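Probable glutathione reductase (Sinorhizobium meliloti, PDB 4DNA) probably catalyses the NADPH-dependent reduction of glutathione disulfide to glutathione, working as a homodimer with one FAD per subunit. Local coordinates at residues I301-D309 with A317-E328; V31-Y39 with L103-R114. All coordinates share one frame; numbering follows the deposited sequence.

Contact 1: I301-D309 with A317-E328. With FAD (flavin-adenine dinucleotide), chain C.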
loop_
_atom_site.group_PDB
_atom_site.type_symbol
_atom_site.label_atom_id
_atom_site.label_comp_id
_atom_site.label_asym_id
_atom_site.label_seq_id
_atom_site.Cartn_x
_atom_site.Cartn_y
_atom_site.Cartn_z
ATOM N N ILE A 301 -34.494 -14.323 -18.962
ATOM C CA ILE A 301 -33.091 -14.124 -19.307
ATOM C C ILE A 301 -32.466 -12.936 -18.614
ATOM O O ILE A 301 -33.029 -11.848 -18.620
ATOM C CB ILE A 301 -32.893 -13.908 -20.819
ATOM C CG1 ILE A 301 -33.480 -15.065 -21.624
ATOM C CG2 ILE A 301 -31.412 -13.775 -21.143
ATOM C CD1 ILE A 301 -33.516 -14.798 -23.109
ATOM N N TYR A 302 -31.281 -13.155 -18.047
ATOM C CA TYR A 302 -30.461 -12.084 -17.477
ATOM C C TYR A 302 -29.135 -11.909 -18.204
ATOM O O TYR A 302 -28.609 -12.847 -18.820
ATOM C CB TYR A 302 -30.136 -12.367 -16.022
ATOM C CG TYR A 302 -31.313 -12.465 -15.093
ATOM C CD1 TYR A 302 -32.123 -13.609 -15.072
ATOM C CD2 TYR A 302 -31.579 -11.446 -14.184
ATOM C CE1 TYR A 302 -33.185 -13.716 -14.190
ATOM C CE2 TYR A 302 -32.641 -11.543 -13.297
ATOM C CZ TYR A 302 -33.439 -12.678 -13.300
ATOM O OH TYR A 302 -34.491 -12.772 -12.413
ATOM N N ALA A 303 -28.599 -10.696 -18.095
ATOM C CA ALA A 303 -27.293 -10.347 -18.638
ATOM C C ALA A 303 -26.458 -9.595 -17.595
ATOM O O ALA A 303 -26.973 -8.733 -16.887
ATOM C CB ALA A 303 -27.452 -9.512 -19.896
ATOM N N LEU A 304 -25.169 -9.925 -17.511
ATOM C CA LEU A 304 -24.254 -9.311 -16.551
ATOM C C LEU A 304 -22.814 -9.438 -17.035
ATOM O O LEU A 304 -22.498 -10.306 -17.851
ATOM C CB LEU A 304 -24.427 -9.927 -15.151
ATOM C CG LEU A 304 -24.390 -11.452 -14.995
ATOM C CD1 LEU A 304 -22.986 -11.890 -14.636
ATOM C CD2 LEU A 304 -25.374 -11.937 -13.944
ATOM N N GLY A 305 -21.941 -8.570 -16.534
ATOM C CA GLY A 305 -20.552 -8.554 -16.973
ATOM C C GLY A 305 -20.314 -7.501 -18.037
ATOM O O GLY A 305 -21.143 -6.597 -18.230
ATOM N N ASP A 306 -19.181 -7.625 -18.732
ATOM C CA ASP A 306 -18.740 -6.627 -19.707
ATOM C C ASP A 306 -19.663 -6.524 -20.913
ATOM O O ASP A 306 -19.626 -5.529 -21.635
ATOM C CB ASP A 306 -17.308 -6.897 -20.149
ATOM C CG ASP A 306 -16.294 -6.509 -19.094
ATOM O OD1 ASP A 306 -16.708 -6.191 -17.945
ATOM O OD2 ASP A 306 -15.079 -6.520 -19.409
ATOM N N VAL A 307 -20.496 -7.546 -21.109
ATOM C CA VAL A 307 -21.499 -7.549 -22.166
ATOM C C VAL A 307 -22.573 -6.460 -21.991
ATOM O O VAL A 307 -23.287 -6.137 -22.945
ATOM C CB VAL A 307 -22.163 -8.948 -22.313
ATOM C CG1 VAL A 307 -23.011 -9.296 -21.096
ATOM C CG2 VAL A 307 -22.985 -9.027 -23.595
ATOM N N THR A 308 -22.670 -5.889 -20.786
ATOM C CA THR A 308 -23.820 -5.051 -20.408
ATOM C C THR A 308 -23.617 -3.550 -20.474
ATOM O O THR A 308 -24.439 -2.798 -19.944
ATOM C CB THR A 308 -24.372 -5.372 -18.997
ATOM O OG1 THR A 308 -23.417 -4.998 -17.992
ATOM C CG2 THR A 308 -24.709 -6.827 -18.874
ATOM N N ASP A 309 -22.553 -3.081 -21.112
ATOM C CA ASP A 309 -22.501 -1.647 -21.355
ATOM C C ASP A 309 -21.842 -0.914 -20.179
ATOM O O ASP A 309 -21.302 0.191 -20.352
ATOM C CB ASP A 309 -23.961 -1.144 -21.515
ATOM C CG ASP A 309 -24.091 0.104 -22.374
ATOM O OD1 ASP A 309 -23.456 0.186 -23.464
ATOM O OD2 ASP A 309 -24.870 0.994 -21.954
ATOM N N ALA A 317 -18.582 -7.336 -12.421
ATOM C CA ALA A 317 -19.149 -8.591 -12.887
ATOM C C ALA A 317 -19.512 -9.489 -11.726
ATOM O O ALA A 317 -20.615 -10.033 -11.690
ATOM C CB ALA A 317 -18.178 -9.302 -13.813
ATOM N N ILE A 318 -18.582 -9.640 -10.783
ATOM C CA ILE A 318 -18.765 -10.543 -9.649
ATOM C C ILE A 318 -19.929 -10.092 -8.788
ATOM O O ILE A 318 -20.750 -10.917 -8.375
ATOM C CB ILE A 318 -17.486 -10.677 -8.792
ATOM C CG1 ILE A 318 -16.462 -11.555 -9.520
ATOM C CG2 ILE A 318 -17.816 -11.259 -7.421
ATOM C CD1 ILE A 318 -15.032 -11.380 -9.057
ATOM N N HIS A 319 -20.001 -8.787 -8.538
ATOM C CA HIS A 319 -21.022 -8.231 -7.673
ATOM C C HIS A 319 -22.376 -8.364 -8.302
ATOM O O HIS A 319 -23.338 -8.788 -7.641
ATOM C CB HIS A 319 -20.706 -6.782 -7.332
ATOM C CG HIS A 319 -21.659 -6.168 -6.334
ATOM N ND1 HIS A 319 -21.961 -6.759 -5.157
ATOM C CD2 HIS A 319 -22.369 -4.973 -6.368
ATOM C CE1 HIS A 319 -22.828 -5.989 -4.479
ATOM N NE2 HIS A 319 -23.074 -4.891 -5.220
ATOM N N GLU A 320 -22.456 -8.014 -9.588
ATOM C CA GLU A 320 -23.665 -8.210 -10.393
ATOM C C GLU A 320 -24.224 -9.632 -10.282
ATOM O O GLU A 320 -25.442 -9.816 -10.219
ATOM C CB GLU A 320 -23.386 -7.897 -11.857
ATOM C CG GLU A 320 -23.213 -6.421 -12.168
ATOM C CD GLU A 320 -22.752 -6.179 -13.597
ATOM O OE1 GLU A 320 -22.481 -7.174 -14.310
ATOM O OE2 GLU A 320 -22.660 -4.997 -14.014
ATOM N N ALA A 321 -23.323 -10.612 -10.253
ATOM C CA ALA A 321 -23.674 -12.019 -10.228
ATOM C C ALA A 321 -24.226 -12.480 -8.885
ATOM O O ALA A 321 -25.074 -13.373 -8.820
ATOM C CB ALA A 321 -22.471 -12.857 -10.618
HETATM N N MSE A 322 -23.730 -11.871 -7.816
HETATM C CA MSE A 322 -24.223 -12.151 -6.479
HETATM C C MSE A 322 -25.561 -11.507 -6.350
HETATM O O MSE A 322 -26.518 -12.142 -5.931
HETATM C CB MSE A 322 -23.298 -11.593 -5.424
HETATM C CG MSE A 322 -21.948 -12.287 -5.510
HETATM SE SE MSE A 322 -20.860 -11.769 -3.945
HETATM C CE MSE A 322 -20.798 -9.792 -4.178
ATOM N N CYS A 323 -25.654 -10.242 -6.724
ATOM C CA CYS A 323 -26.949 -9.581 -6.752
ATOM C C CYS A 323 -27.981 -10.345 -7.563
ATOM O O CYS A 323 -29.155 -10.361 -7.203
ATOM C CB CYS A 323 -26.821 -8.137 -7.216
ATOM S SG CYS A 323 -26.090 -7.159 -5.898
ATOM N N PHE A 324 -27.542 -10.997 -8.636
ATOM C CA PHE A 324 -28.429 -11.869 -9.386
ATOM C C PHE A 324 -28.906 -13.076 -8.550
ATOM O O PHE A 324 -30.109 -13.307 -8.438
ATOM C CB PHE A 324 -27.802 -12.350 -10.700
ATOM C CG PHE A 324 -28.426 -13.618 -11.213
ATOM C CD1 PHE A 324 -29.711 -13.615 -11.732
ATOM C CD2 PHE A 324 -27.753 -14.832 -11.111
ATOM C CE1 PHE A 324 -30.300 -14.785 -12.169
ATOM C CE2 PHE A 324 -28.341 -16.011 -11.548
ATOM C CZ PHE A 324 -29.615 -15.986 -12.079
ATOM N N ILE A 325 -27.977 -13.855 -7.988
ATOM C CA ILE A 325 -28.349 -15.003 -7.163
ATOM C C ILE A 325 -29.358 -14.588 -6.093
ATOM O O ILE A 325 -30.372 -15.252 -5.888
ATOM C CB ILE A 325 -27.107 -15.697 -6.548
ATOM C CG1 ILE A 325 -26.869 -17.055 -7.220
ATOM C CG2 ILE A 325 -27.284 -15.940 -5.049
ATOM C CD1 ILE A 325 -26.304 -16.989 -8.621
ATOM N N GLU A 326 -29.071 -13.468 -5.439
ATOM C CA GLU A 326 -29.939 -12.888 -4.425
ATOM C C GLU A 326 -31.314 -12.595 -5.035
ATOM O O GLU A 326 -32.293 -13.236 -4.656
ATOM C CB GLU A 326 -29.289 -11.617 -3.846
ATOM C CG GLU A 326 -29.514 -11.380 -2.352
ATOM C CD GLU A 326 -28.740 -12.330 -1.448
ATOM O OE1 GLU A 326 -27.647 -12.787 -1.840
ATOM O OE2 GLU A 326 -29.224 -12.616 -0.332
ATOM N N THR A 327 -31.368 -11.666 -5.999
ATOM C CA THR A 327 -32.619 -11.292 -6.666
ATOM C C THR A 327 -33.444 -12.511 -7.080
ATOM O O THR A 327 -34.535 -12.714 -6.571
ATOM C CB THR A 327 -32.388 -10.381 -7.897
ATOM O OG1 THR A 327 -31.891 -9.097 -7.482
ATOM C CG2 THR A 327 -33.689 -10.186 -8.668
ATOM N N GLU A 328 -32.903 -13.327 -7.977
ATOM C CA GLU A 328 -33.639 -14.436 -8.571
ATOM C C GLU A 328 -33.890 -15.608 -7.611
ATOM O O GLU A 328 -34.855 -16.352 -7.784
ATOM C CB GLU A 328 -32.926 -14.921 -9.837
ATOM C CG GLU A 328 -33.494 -16.179 -10.492
ATOM C CD GLU A 328 -34.840 -15.964 -11.172
ATOM O OE1 GLU A 328 -35.167 -14.812 -11.517
ATOM O OE2 GLU A 328 -35.574 -16.951 -11.367
HETATM P PA FAD C . -15.367 -12.418 -19.398
HETATM O O1A FAD C . -15.075 -11.480 -20.556
HETATM O O2A FAD C . -14.442 -12.552 -18.209
HETATM O O5B FAD C . -15.585 -13.900 -19.977
HETATM C C5B FAD C . -16.821 -14.337 -20.559
HETATM C C4B FAD C . -16.511 -15.663 -21.235
HETATM O O4B FAD C . -17.549 -16.092 -22.114
HETATM C C3B FAD C . -15.251 -15.533 -22.069
HETATM O O3B FAD C . -14.291 -16.487 -21.592
HETATM C C2B FAD C . -15.707 -15.789 -23.493
HETATM O O2B FAD C . -14.709 -16.480 -24.245
HETATM C C1B FAD C . -16.967 -16.622 -23.308
HETATM N N9A FAD C . -17.956 -16.485 -24.403
HETATM C C8A FAD C . -18.143 -15.372 -25.138
HETATM N N7A FAD C . -19.135 -15.522 -26.048
HETATM C C5A FAD C . -19.604 -16.764 -25.889
HETATM C C6A FAD C . -20.665 -17.546 -26.545
HETATM N N6A FAD C . -21.360 -16.957 -27.549
HETATM N N1A FAD C . -20.877 -18.816 -26.111
HETATM C C2A FAD C . -20.137 -19.352 -25.109
HETATM N N3A FAD C . -19.149 -18.686 -24.467
HETATM C C4A FAD C . -18.838 -17.405 -24.807
HETATM N N1 FAD C . -10.635 -5.558 -14.530
HETATM C C2 FAD C . -10.266 -5.232 -13.271
HETATM O O2 FAD C . -11.139 -5.158 -12.379
HETATM N N3 FAD C . -8.982 -4.982 -12.953
HETATM C C4 FAD C . -7.979 -5.034 -13.852
HETATM O O4 FAD C . -6.794 -4.804 -13.507
HETATM C C4X FAD C . -8.311 -5.379 -15.258
HETATM N N5 FAD C . -7.365 -5.458 -16.219
HETATM C C5X FAD C . -7.713 -5.785 -17.492
HETATM C C6 FAD C . -6.736 -5.865 -18.485
HETATM C C7 FAD C . -7.085 -6.191 -19.800
HETATM C C7M FAD C . -5.991 -6.268 -20.836
HETATM C C8 FAD C . -8.513 -6.475 -20.149
HETATM C C8M FAD C . -8.948 -6.846 -21.541
HETATM C C9 FAD C . -9.487 -6.394 -19.163
HETATM C C9A FAD C . -9.144 -6.058 -17.855
HETATM N N10 FAD C . -10.142 -5.983 -16.863
HETATM C C10 FAD C . -9.745 -5.643 -15.548
HETATM C "C1'" FAD C . -11.548 -6.245 -17.220
HETATM C "C2'" FAD C . -12.030 -7.630 -16.814
HETATM O "O2'" FAD C . -11.165 -8.622 -17.377
HETATM C "C3'" FAD C . -13.481 -7.843 -17.250
HETATM O "O3'" FAD C . -14.244 -6.710 -16.821
HETATM C "C4'" FAD C . -14.104 -9.114 -16.672
HETATM O "O4'" FAD C . -13.447 -10.262 -17.222
HETATM C "C5'" FAD C . -15.589 -9.189 -16.984
HETATM O "O5'" FAD C . -15.956 -10.559 -17.127
HETATM P P FAD C . -17.335 -11.055 -17.808
HETATM O O1P FAD C . -18.161 -11.801 -16.777
HETATM O O2P FAD C . -17.953 -9.926 -18.598
HETATM O O3P FAD C . -16.866 -12.171 -18.865
#
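Gly305 and Ala317 bring the two backbones nearest, 4.3 Å from CA to CA, and from there strand 301-303 and helix 317-328 splay apart, reaching 8.3 Å between Tyr302 CA and Phe324 CA. In the wider part two rings form a T-shaped pair: the edge of Phe324 points at the face of Tyr302, with CE1 3.6 Å above the plane and over its centre, the planes at 64°. Phe324 reaches the strand because its CG lies anti to the backbone N (chi1 158°). Beyond the ring, Tyr302 OH is modelled against Glu328 OE1 as a hydrogen bond, at a separation too short to be reliable at this resolution; Glu328 OE2 has a salt bridge to Arg136. Leu304 fills the next level, setting CD1 against Ala321 CB at 4.2 Å and CD2 against Phe324 CB. At the narrow end the extended Glu320 side chain accepts from Gly305 N at OE1 (2.7 Å, N-H...O 160°), while its OE2 has a salt bridge to Arg310. Gly305 O is held twice by Thr308, through its N and its OG1. The peptide after Gly305 turns Asp306 N onto the FAD phosphate oxygen O2P (2.6 Å), and the Asp306 carboxylate takes the ribityl hydroxyl O3'. Gly305-Asp306 matches the Gly-Asp pair that binds the FAD pyrophosphate and ribityl chain in this family. One buried carboxylate, Glu320, thus fixes the amide of Gly305, and the following amide, on Asp306, is left facing the phosphate; Arg310 would tend to keep Glu320 ionised as an acceptor.

Contact 2: V31-Y39 with L103-R114. With FAD (flavin-adenine dinucleotide), chain C.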
loop_
_atom_site.group_PDB
_atom_site.type_symbol
_atom_site.label_atom_id
_atom_site.label_comp_id
_atom_site.label_asym_id
_atom_site.label_seq_id
_atom_site.Cartn_x
_atom_site.Cartn_y
_atom_site.Cartn_z
ATOM N N VAL A 31 -27.759 -26.686 -12.707
ATOM C CA VAL A 31 -27.083 -25.615 -13.454
ATOM C C VAL A 31 -26.242 -26.209 -14.580
ATOM O O VAL A 31 -25.670 -27.285 -14.423
ATOM C CB VAL A 31 -26.169 -24.754 -12.533
ATOM C CG1 VAL A 31 -25.500 -23.624 -13.301
ATOM C CG2 VAL A 31 -26.945 -24.182 -11.353
ATOM N N ALA A 32 -26.170 -25.520 -15.712
ATOM C CA ALA A 32 -25.229 -25.878 -16.775
ATOM C C ALA A 32 -24.432 -24.649 -17.243
ATOM O O ALA A 32 -24.961 -23.535 -17.269
ATOM C CB ALA A 32 -25.965 -26.524 -17.936
ATOM N N ILE A 33 -23.166 -24.842 -17.603
ATOM C CA ILE A 33 -22.330 -23.719 -18.047
ATOM C C ILE A 33 -21.435 -24.060 -19.244
ATOM O O ILE A 33 -20.786 -25.109 -19.272
ATOM C CB ILE A 33 -21.517 -23.092 -16.873
ATOM C CG1 ILE A 33 -20.632 -21.927 -17.364
ATOM C CG2 ILE A 33 -20.721 -24.152 -16.118
ATOM C CD1 ILE A 33 -20.208 -20.942 -16.292
ATOM N N ALA A 34 -21.411 -23.162 -20.225
ATOM C CA ALA A 34 -20.644 -23.370 -21.447
ATOM C C ALA A 34 -19.591 -22.288 -21.687
ATOM O O ALA A 34 -19.912 -21.093 -21.715
ATOM C CB ALA A 34 -21.586 -23.456 -22.635
ATOM N N GLU A 35 -18.337 -22.708 -21.861
ATOM C CA GLU A 35 -17.279 -21.786 -22.280
ATOM C C GLU A 35 -16.673 -22.228 -23.612
ATOM O O GLU A 35 -16.252 -23.380 -23.760
ATOM C CB GLU A 35 -16.203 -21.631 -21.195
ATOM C CG GLU A 35 -14.898 -20.999 -21.664
ATOM C CD GLU A 35 -14.992 -19.493 -21.902
ATOM O OE1 GLU A 35 -15.358 -18.765 -20.958
ATOM O OE2 GLU A 35 -14.672 -19.023 -23.022
ATOM N N GLU A 36 -16.627 -21.300 -24.569
ATOM C CA GLU A 36 -16.157 -21.565 -25.932
ATOM C C GLU A 36 -14.632 -21.475 -26.120
ATOM O O GLU A 36 -14.122 -21.501 -27.252
ATOM C CB GLU A 36 -16.831 -20.595 -26.904
ATOM C CG GLU A 36 -16.349 -19.152 -26.830
ATOM C CD GLU A 36 -16.802 -18.330 -28.028
ATOM O OE1 GLU A 36 -17.325 -18.926 -29.007
ATOM O OE2 GLU A 36 -16.635 -17.092 -27.999
ATOM N N PHE A 37 -13.902 -21.354 -25.021
ATOM C CA PHE A 37 -12.478 -21.089 -25.109
ATOM C C PHE A 37 -11.786 -21.624 -23.855
ATOM O O PHE A 37 -11.382 -22.796 -23.833
ATOM C CB PHE A 37 -12.220 -19.586 -25.388
ATOM C CG PHE A 37 -10.759 -19.212 -25.476
ATOM C CD1 PHE A 37 -9.860 -19.977 -26.223
ATOM C CD2 PHE A 37 -10.278 -18.075 -24.817
ATOM C CE1 PHE A 37 -8.517 -19.632 -26.292
ATOM C CE2 PHE A 37 -8.932 -17.722 -24.890
ATOM C CZ PHE A 37 -8.054 -18.505 -25.629
ATOM N N ARG A 38 -11.673 -20.793 -22.816
ATOM C CA ARG A 38 -10.976 -21.164 -21.576
ATOM C C ARG A 38 -11.671 -20.610 -20.330
ATOM O O ARG A 38 -11.891 -19.398 -20.221
ATOM C CB ARG A 38 -9.513 -20.701 -21.613
ATOM C CG ARG A 38 -8.608 -21.504 -22.528
ATOM C CD ARG A 38 -7.168 -21.037 -22.424
ATOM N NE ARG A 38 -6.441 -21.680 -21.333
ATOM C CZ ARG A 38 -5.157 -21.456 -21.057
ATOM N NH1 ARG A 38 -4.444 -20.604 -21.785
ATOM N NH2 ARG A 38 -4.579 -22.091 -20.047
ATOM N N TYR A 39 -12.012 -21.510 -19.404
ATOM C CA TYR A 39 -12.691 -21.164 -18.148
ATOM C C TYR A 39 -11.862 -20.224 -17.263
ATOM O O TYR A 39 -10.651 -20.414 -17.097
ATOM C CB TYR A 39 -13.106 -22.434 -17.384
ATOM C CG TYR A 39 -14.422 -23.022 -17.873
ATOM C CD1 TYR A 39 -15.656 -22.515 -17.426
ATOM C CD2 TYR A 39 -14.441 -24.069 -18.793
ATOM C CE1 TYR A 39 -16.857 -23.039 -17.880
ATOM C CE2 TYR A 39 -15.638 -24.603 -19.246
ATOM C CZ TYR A 39 -16.839 -24.086 -18.791
ATOM O OH TYR A 39 -18.025 -24.617 -19.258
ATOM N N LEU A 103 -16.393 -25.375 -9.860
ATOM C CA LEU A 103 -17.738 -25.548 -10.395
ATOM C C LEU A 103 -18.223 -26.954 -10.116
ATOM O O LEU A 103 -19.281 -27.141 -9.510
ATOM C CB LEU A 103 -17.786 -25.234 -11.890
ATOM C CG LEU A 103 -17.819 -23.729 -12.198
ATOM C CD1 LEU A 103 -17.113 -23.407 -13.503
ATOM C CD2 LEU A 103 -19.237 -23.179 -12.219
ATOM N N ALA A 104 -17.414 -27.928 -10.535
ATOM C CA ALA A 104 -17.690 -29.338 -10.344
ATOM C C ALA A 104 -18.046 -29.642 -8.894
ATOM O O ALA A 104 -19.085 -30.249 -8.641
ATOM C CB ALA A 104 -16.505 -30.166 -10.799
ATOM N N ASN A 105 -17.207 -29.194 -7.957
ATOM C CA ASN A 105 -17.463 -29.344 -6.509
ATOM C C ASN A 105 -18.816 -28.839 -6.011
ATOM O O ASN A 105 -19.369 -29.390 -5.064
ATOM C CB ASN A 105 -16.375 -28.660 -5.680
ATOM C CG ASN A 105 -15.027 -29.325 -5.823
ATOM O OD1 ASN A 105 -14.937 -30.539 -6.008
ATOM N ND2 ASN A 105 -13.964 -28.531 -5.735
ATOM N N ALA A 106 -19.326 -27.775 -6.623
ATOM C CA ALA A 106 -20.658 -27.260 -6.298
ATOM C C ALA A 106 -21.760 -28.090 -6.965
ATOM O O ALA A 106 -22.912 -28.037 -6.541
ATOM C CB ALA A 106 -20.775 -25.790 -6.697
ATOM N N GLY A 107 -21.405 -28.833 -8.016
ATOM C CA GLY A 107 -22.349 -29.700 -8.728
ATOM C C GLY A 107 -22.747 -29.287 -10.139
ATOM O O GLY A 107 -23.334 -30.078 -10.879
ATOM N N ALA A 108 -22.435 -28.050 -10.512
ATOM C CA ALA A 108 -22.738 -27.535 -11.843
ATOM C C ALA A 108 -22.116 -28.388 -12.955
ATOM O O ALA A 108 -21.019 -28.925 -12.800
ATOM C CB ALA A 108 -22.275 -26.095 -11.960
ATOM N N GLU A 109 -22.828 -28.511 -14.072
ATOM C CA GLU A 109 -22.337 -29.280 -15.203
ATOM C C GLU A 109 -21.500 -28.421 -16.145
ATOM O O GLU A 109 -21.976 -27.412 -16.674
ATOM C CB GLU A 109 -23.497 -29.912 -15.954
ATOM C CG GLU A 109 -23.057 -30.758 -17.124
ATOM C CD GLU A 109 -24.218 -31.374 -17.858
ATOM O OE1 GLU A 109 -25.364 -31.209 -17.385
ATOM O OE2 GLU A 109 -23.982 -32.029 -18.901
ATOM N N ILE A 110 -20.255 -28.838 -16.351
ATOM C CA ILE A 110 -19.309 -28.112 -17.196
ATOM C C ILE A 110 -19.254 -28.744 -18.583
ATOM O O ILE A 110 -19.103 -29.964 -18.712
ATOM C CB ILE A 110 -17.887 -28.112 -16.588
ATOM C CG1 ILE A 110 -17.910 -27.586 -15.150
ATOM C CG2 ILE A 110 -16.939 -27.275 -17.433
ATOM C CD1 ILE A 110 -16.709 -27.983 -14.314
ATOM N N LEU A 111 -19.383 -27.912 -19.613
ATOM C CA LEU A 111 -19.210 -28.353 -20.994
ATOM C C LEU A 111 -18.410 -27.319 -21.756
ATOM O O LEU A 111 -18.561 -26.119 -21.524
ATOM C CB LEU A 111 -20.553 -28.593 -21.682
ATOM C CG LEU A 111 -21.752 -27.899 -21.053
ATOM C CD1 LEU A 111 -22.595 -27.192 -22.092
ATOM C CD2 LEU A 111 -22.573 -28.918 -20.287
ATOM N N ASP A 112 -17.556 -27.795 -22.658
ATOM C CA ASP A 112 -16.673 -26.925 -23.434
ATOM C C ASP A 112 -17.204 -26.818 -24.861
ATOM O O ASP A 112 -17.008 -27.705 -25.699
ATOM C CB ASP A 112 -15.227 -27.433 -23.406
ATOM C CG ASP A 112 -14.792 -27.889 -22.021
ATOM O OD1 ASP A 112 -14.089 -27.125 -21.340
ATOM O OD2 ASP A 112 -15.157 -29.011 -21.609
ATOM N N THR A 113 -17.895 -25.715 -25.108
ATOM C CA THR A 113 -18.624 -25.484 -26.339
ATOM C C THR A 113 -19.047 -24.025 -26.340
ATOM O O THR A 113 -19.207 -23.423 -25.280
ATOM C CB THR A 113 -19.879 -26.397 -26.443
ATOM O OG1 THR A 113 -20.707 -25.979 -27.533
ATOM C CG2 THR A 113 -20.706 -26.360 -25.176
ATOM N N ARG A 114 -19.198 -23.449 -27.524
ATOM C CA ARG A 114 -19.913 -22.191 -27.661
ATOM C C ARG A 114 -21.411 -22.517 -27.532
ATOM O O ARG A 114 -21.856 -23.597 -27.951
ATOM C CB ARG A 114 -19.580 -21.539 -29.009
ATOM C CG ARG A 114 -20.326 -20.249 -29.302
ATOM C CD ARG A 114 -20.093 -19.779 -30.727
ATOM N NE ARG A 114 -21.018 -18.704 -31.084
ATOM C CZ ARG A 114 -20.852 -17.423 -30.757
ATOM N NH1 ARG A 114 -19.792 -17.036 -30.054
ATOM N NH2 ARG A 114 -21.749 -16.526 -31.124
HETATM P PA FAD C . -15.367 -12.418 -19.398
HETATM O O1A FAD C . -15.075 -11.480 -20.556
HETATM O O2A FAD C . -14.442 -12.552 -18.209
HETATM O O5B FAD C . -15.585 -13.900 -19.977
HETATM C C5B FAD C . -16.821 -14.337 -20.559
HETATM C C4B FAD C . -16.511 -15.663 -21.235
HETATM O O4B FAD C . -17.549 -16.092 -22.114
HETATM C C3B FAD C . -15.251 -15.533 -22.069
HETATM O O3B FAD C . -14.291 -16.487 -21.592
HETATM C C2B FAD C . -15.707 -15.789 -23.493
HETATM O O2B FAD C . -14.709 -16.480 -24.245
HETATM C C1B FAD C . -16.967 -16.622 -23.308
HETATM N N9A FAD C . -17.956 -16.485 -24.403
HETATM C C8A FAD C . -18.143 -15.372 -25.138
HETATM N N7A FAD C . -19.135 -15.522 -26.048
HETATM C C5A FAD C . -19.604 -16.764 -25.889
HETATM C C6A FAD C . -20.665 -17.546 -26.545
HETATM N N6A FAD C . -21.360 -16.957 -27.549
HETATM N N1A FAD C . -20.877 -18.816 -26.111
HETATM C C2A FAD C . -20.137 -19.352 -25.109
HETATM N N3A FAD C . -19.149 -18.686 -24.467
HETATM C C4A FAD C . -18.838 -17.405 -24.807
HETATM N N1 FAD C . -10.635 -5.558 -14.530
HETATM C C2 FAD C . -10.266 -5.232 -13.271
HETATM O O2 FAD C . -11.139 -5.158 -12.379
HETATM N N3 FAD C . -8.982 -4.982 -12.953
HETATM C C4 FAD C . -7.979 -5.034 -13.852
HETATM O O4 FAD C . -6.794 -4.804 -13.507
HETATM C C4X FAD C . -8.311 -5.379 -15.258
HETATM N N5 FAD C . -7.365 -5.458 -16.219
HETATM C C5X FAD C . -7.713 -5.785 -17.492
HETATM C C6 FAD C . -6.736 -5.865 -18.485
HETATM C C7 FAD C . -7.085 -6.191 -19.800
HETATM C C7M FAD C . -5.991 -6.268 -20.836
HETATM C C8 FAD C . -8.513 -6.475 -20.149
HETATM C C8M FAD C . -8.948 -6.846 -21.541
HETATM C C9 FAD C . -9.487 -6.394 -19.163
HETATM C C9A FAD C . -9.144 -6.058 -17.855
HETATM N N10 FAD C . -10.142 -5.983 -16.863
HETATM C C10 FAD C . -9.745 -5.643 -15.548
HETATM C "C1'" FAD C . -11.548 -6.245 -17.220
HETATM C "C2'" FAD C . -12.030 -7.630 -16.814
HETATM O "O2'" FAD C . -11.165 -8.622 -17.377
HETATM C "C3'" FAD C . -13.481 -7.843 -17.250
HETATM O "O3'" FAD C . -14.244 -6.710 -16.821
HETATM C "C4'" FAD C . -14.104 -9.114 -16.672
HETATM O "O4'" FAD C . -13.447 -10.262 -17.222
HETATM C "C5'" FAD C . -15.589 -9.189 -16.984
HETATM O "O5'" FAD C . -15.956 -10.559 -17.127
HETATM P P FAD C . -17.335 -11.055 -17.808
HETATM O O1P FAD C . -18.161 -11.801 -16.777
HETATM O O2P FAD C . -17.953 -9.926 -18.598
HETATM O O3P FAD C . -16.866 -12.171 -18.865
#
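Glu36 and Arg114 lie side by side, pointing the same way along the adenine of FAD, just beyond the C-terminal ends of two strands of a Rossmann-type parallel sheet. Arg114 NH1 bonds Glu36 OE1 in a salt bridge of 3.3 Å; the oxygen sits in the guanidinium plane, but the nitrogen meets it from above the carboxylate plane. One guanidinium face carries FAD N6A; Gly272 O, hydrogen-bonded to NH2, and Glu116, salt-bridged to NE, position the group. Glu36 CG rests against FAD C4A at 3.7 Å. Glu35, toward the C-terminal end of strand 31-35, takes both ribose hydroxyls, O3B on OE1 (2.6 Å) and O2B on OE2 (2.8 Å), the acidic residue expected near the C-terminal end of the second strand of a dinucleotide fold; a bend at chi2 (74°) turns its carboxylate to them.

Behind these groups, strands 31-35 and 109-112 run parallel at 22°, bound from Glu109 N to Val31 O, Ile33 N to Glu109 O and Leu111 N to Ile33 O; the bonds further on, at Glu35, are weak. Ala34 CB meets Leu111 CD1 on one face of the sheet. A Schellman motif at Gly107 ends helix 81-106. Tyr39 folds back over this frame: Glu35 CB lies above its ring centre, Asp112 OD1, salt-bridged to Arg100, lies in plane at its edge, and Tyr39 OH lies 2.8 Å from Leu111 O. Ile110 CG2 lies 3.5 Å from Tyr39 CZ.

In the fold
From the N terminus the chain lays down strand 6-11, helix 15-25 and strand 31-35, then passes through helices 41-46, 48-66 and 81-106 before contact 2 closes that 63-residue loop by adding strand 109-112 at one edge of the five-stranded parallel sheet. After three further strands, 115-117, 122-125 and 130-134, strand 137-139 joins the sheet, and the chain departs through the second parallel sheet. It returns with strand 301-303 at the other edge, where contact 1 closes a short connection, seven residues between its segments, the last three already in helix 314-329. The contacts are in series, neither nesting nor crossing. FAD spans them, adenosine at contact 2, the flavin-side phosphate and the ribityl chain at contact 1.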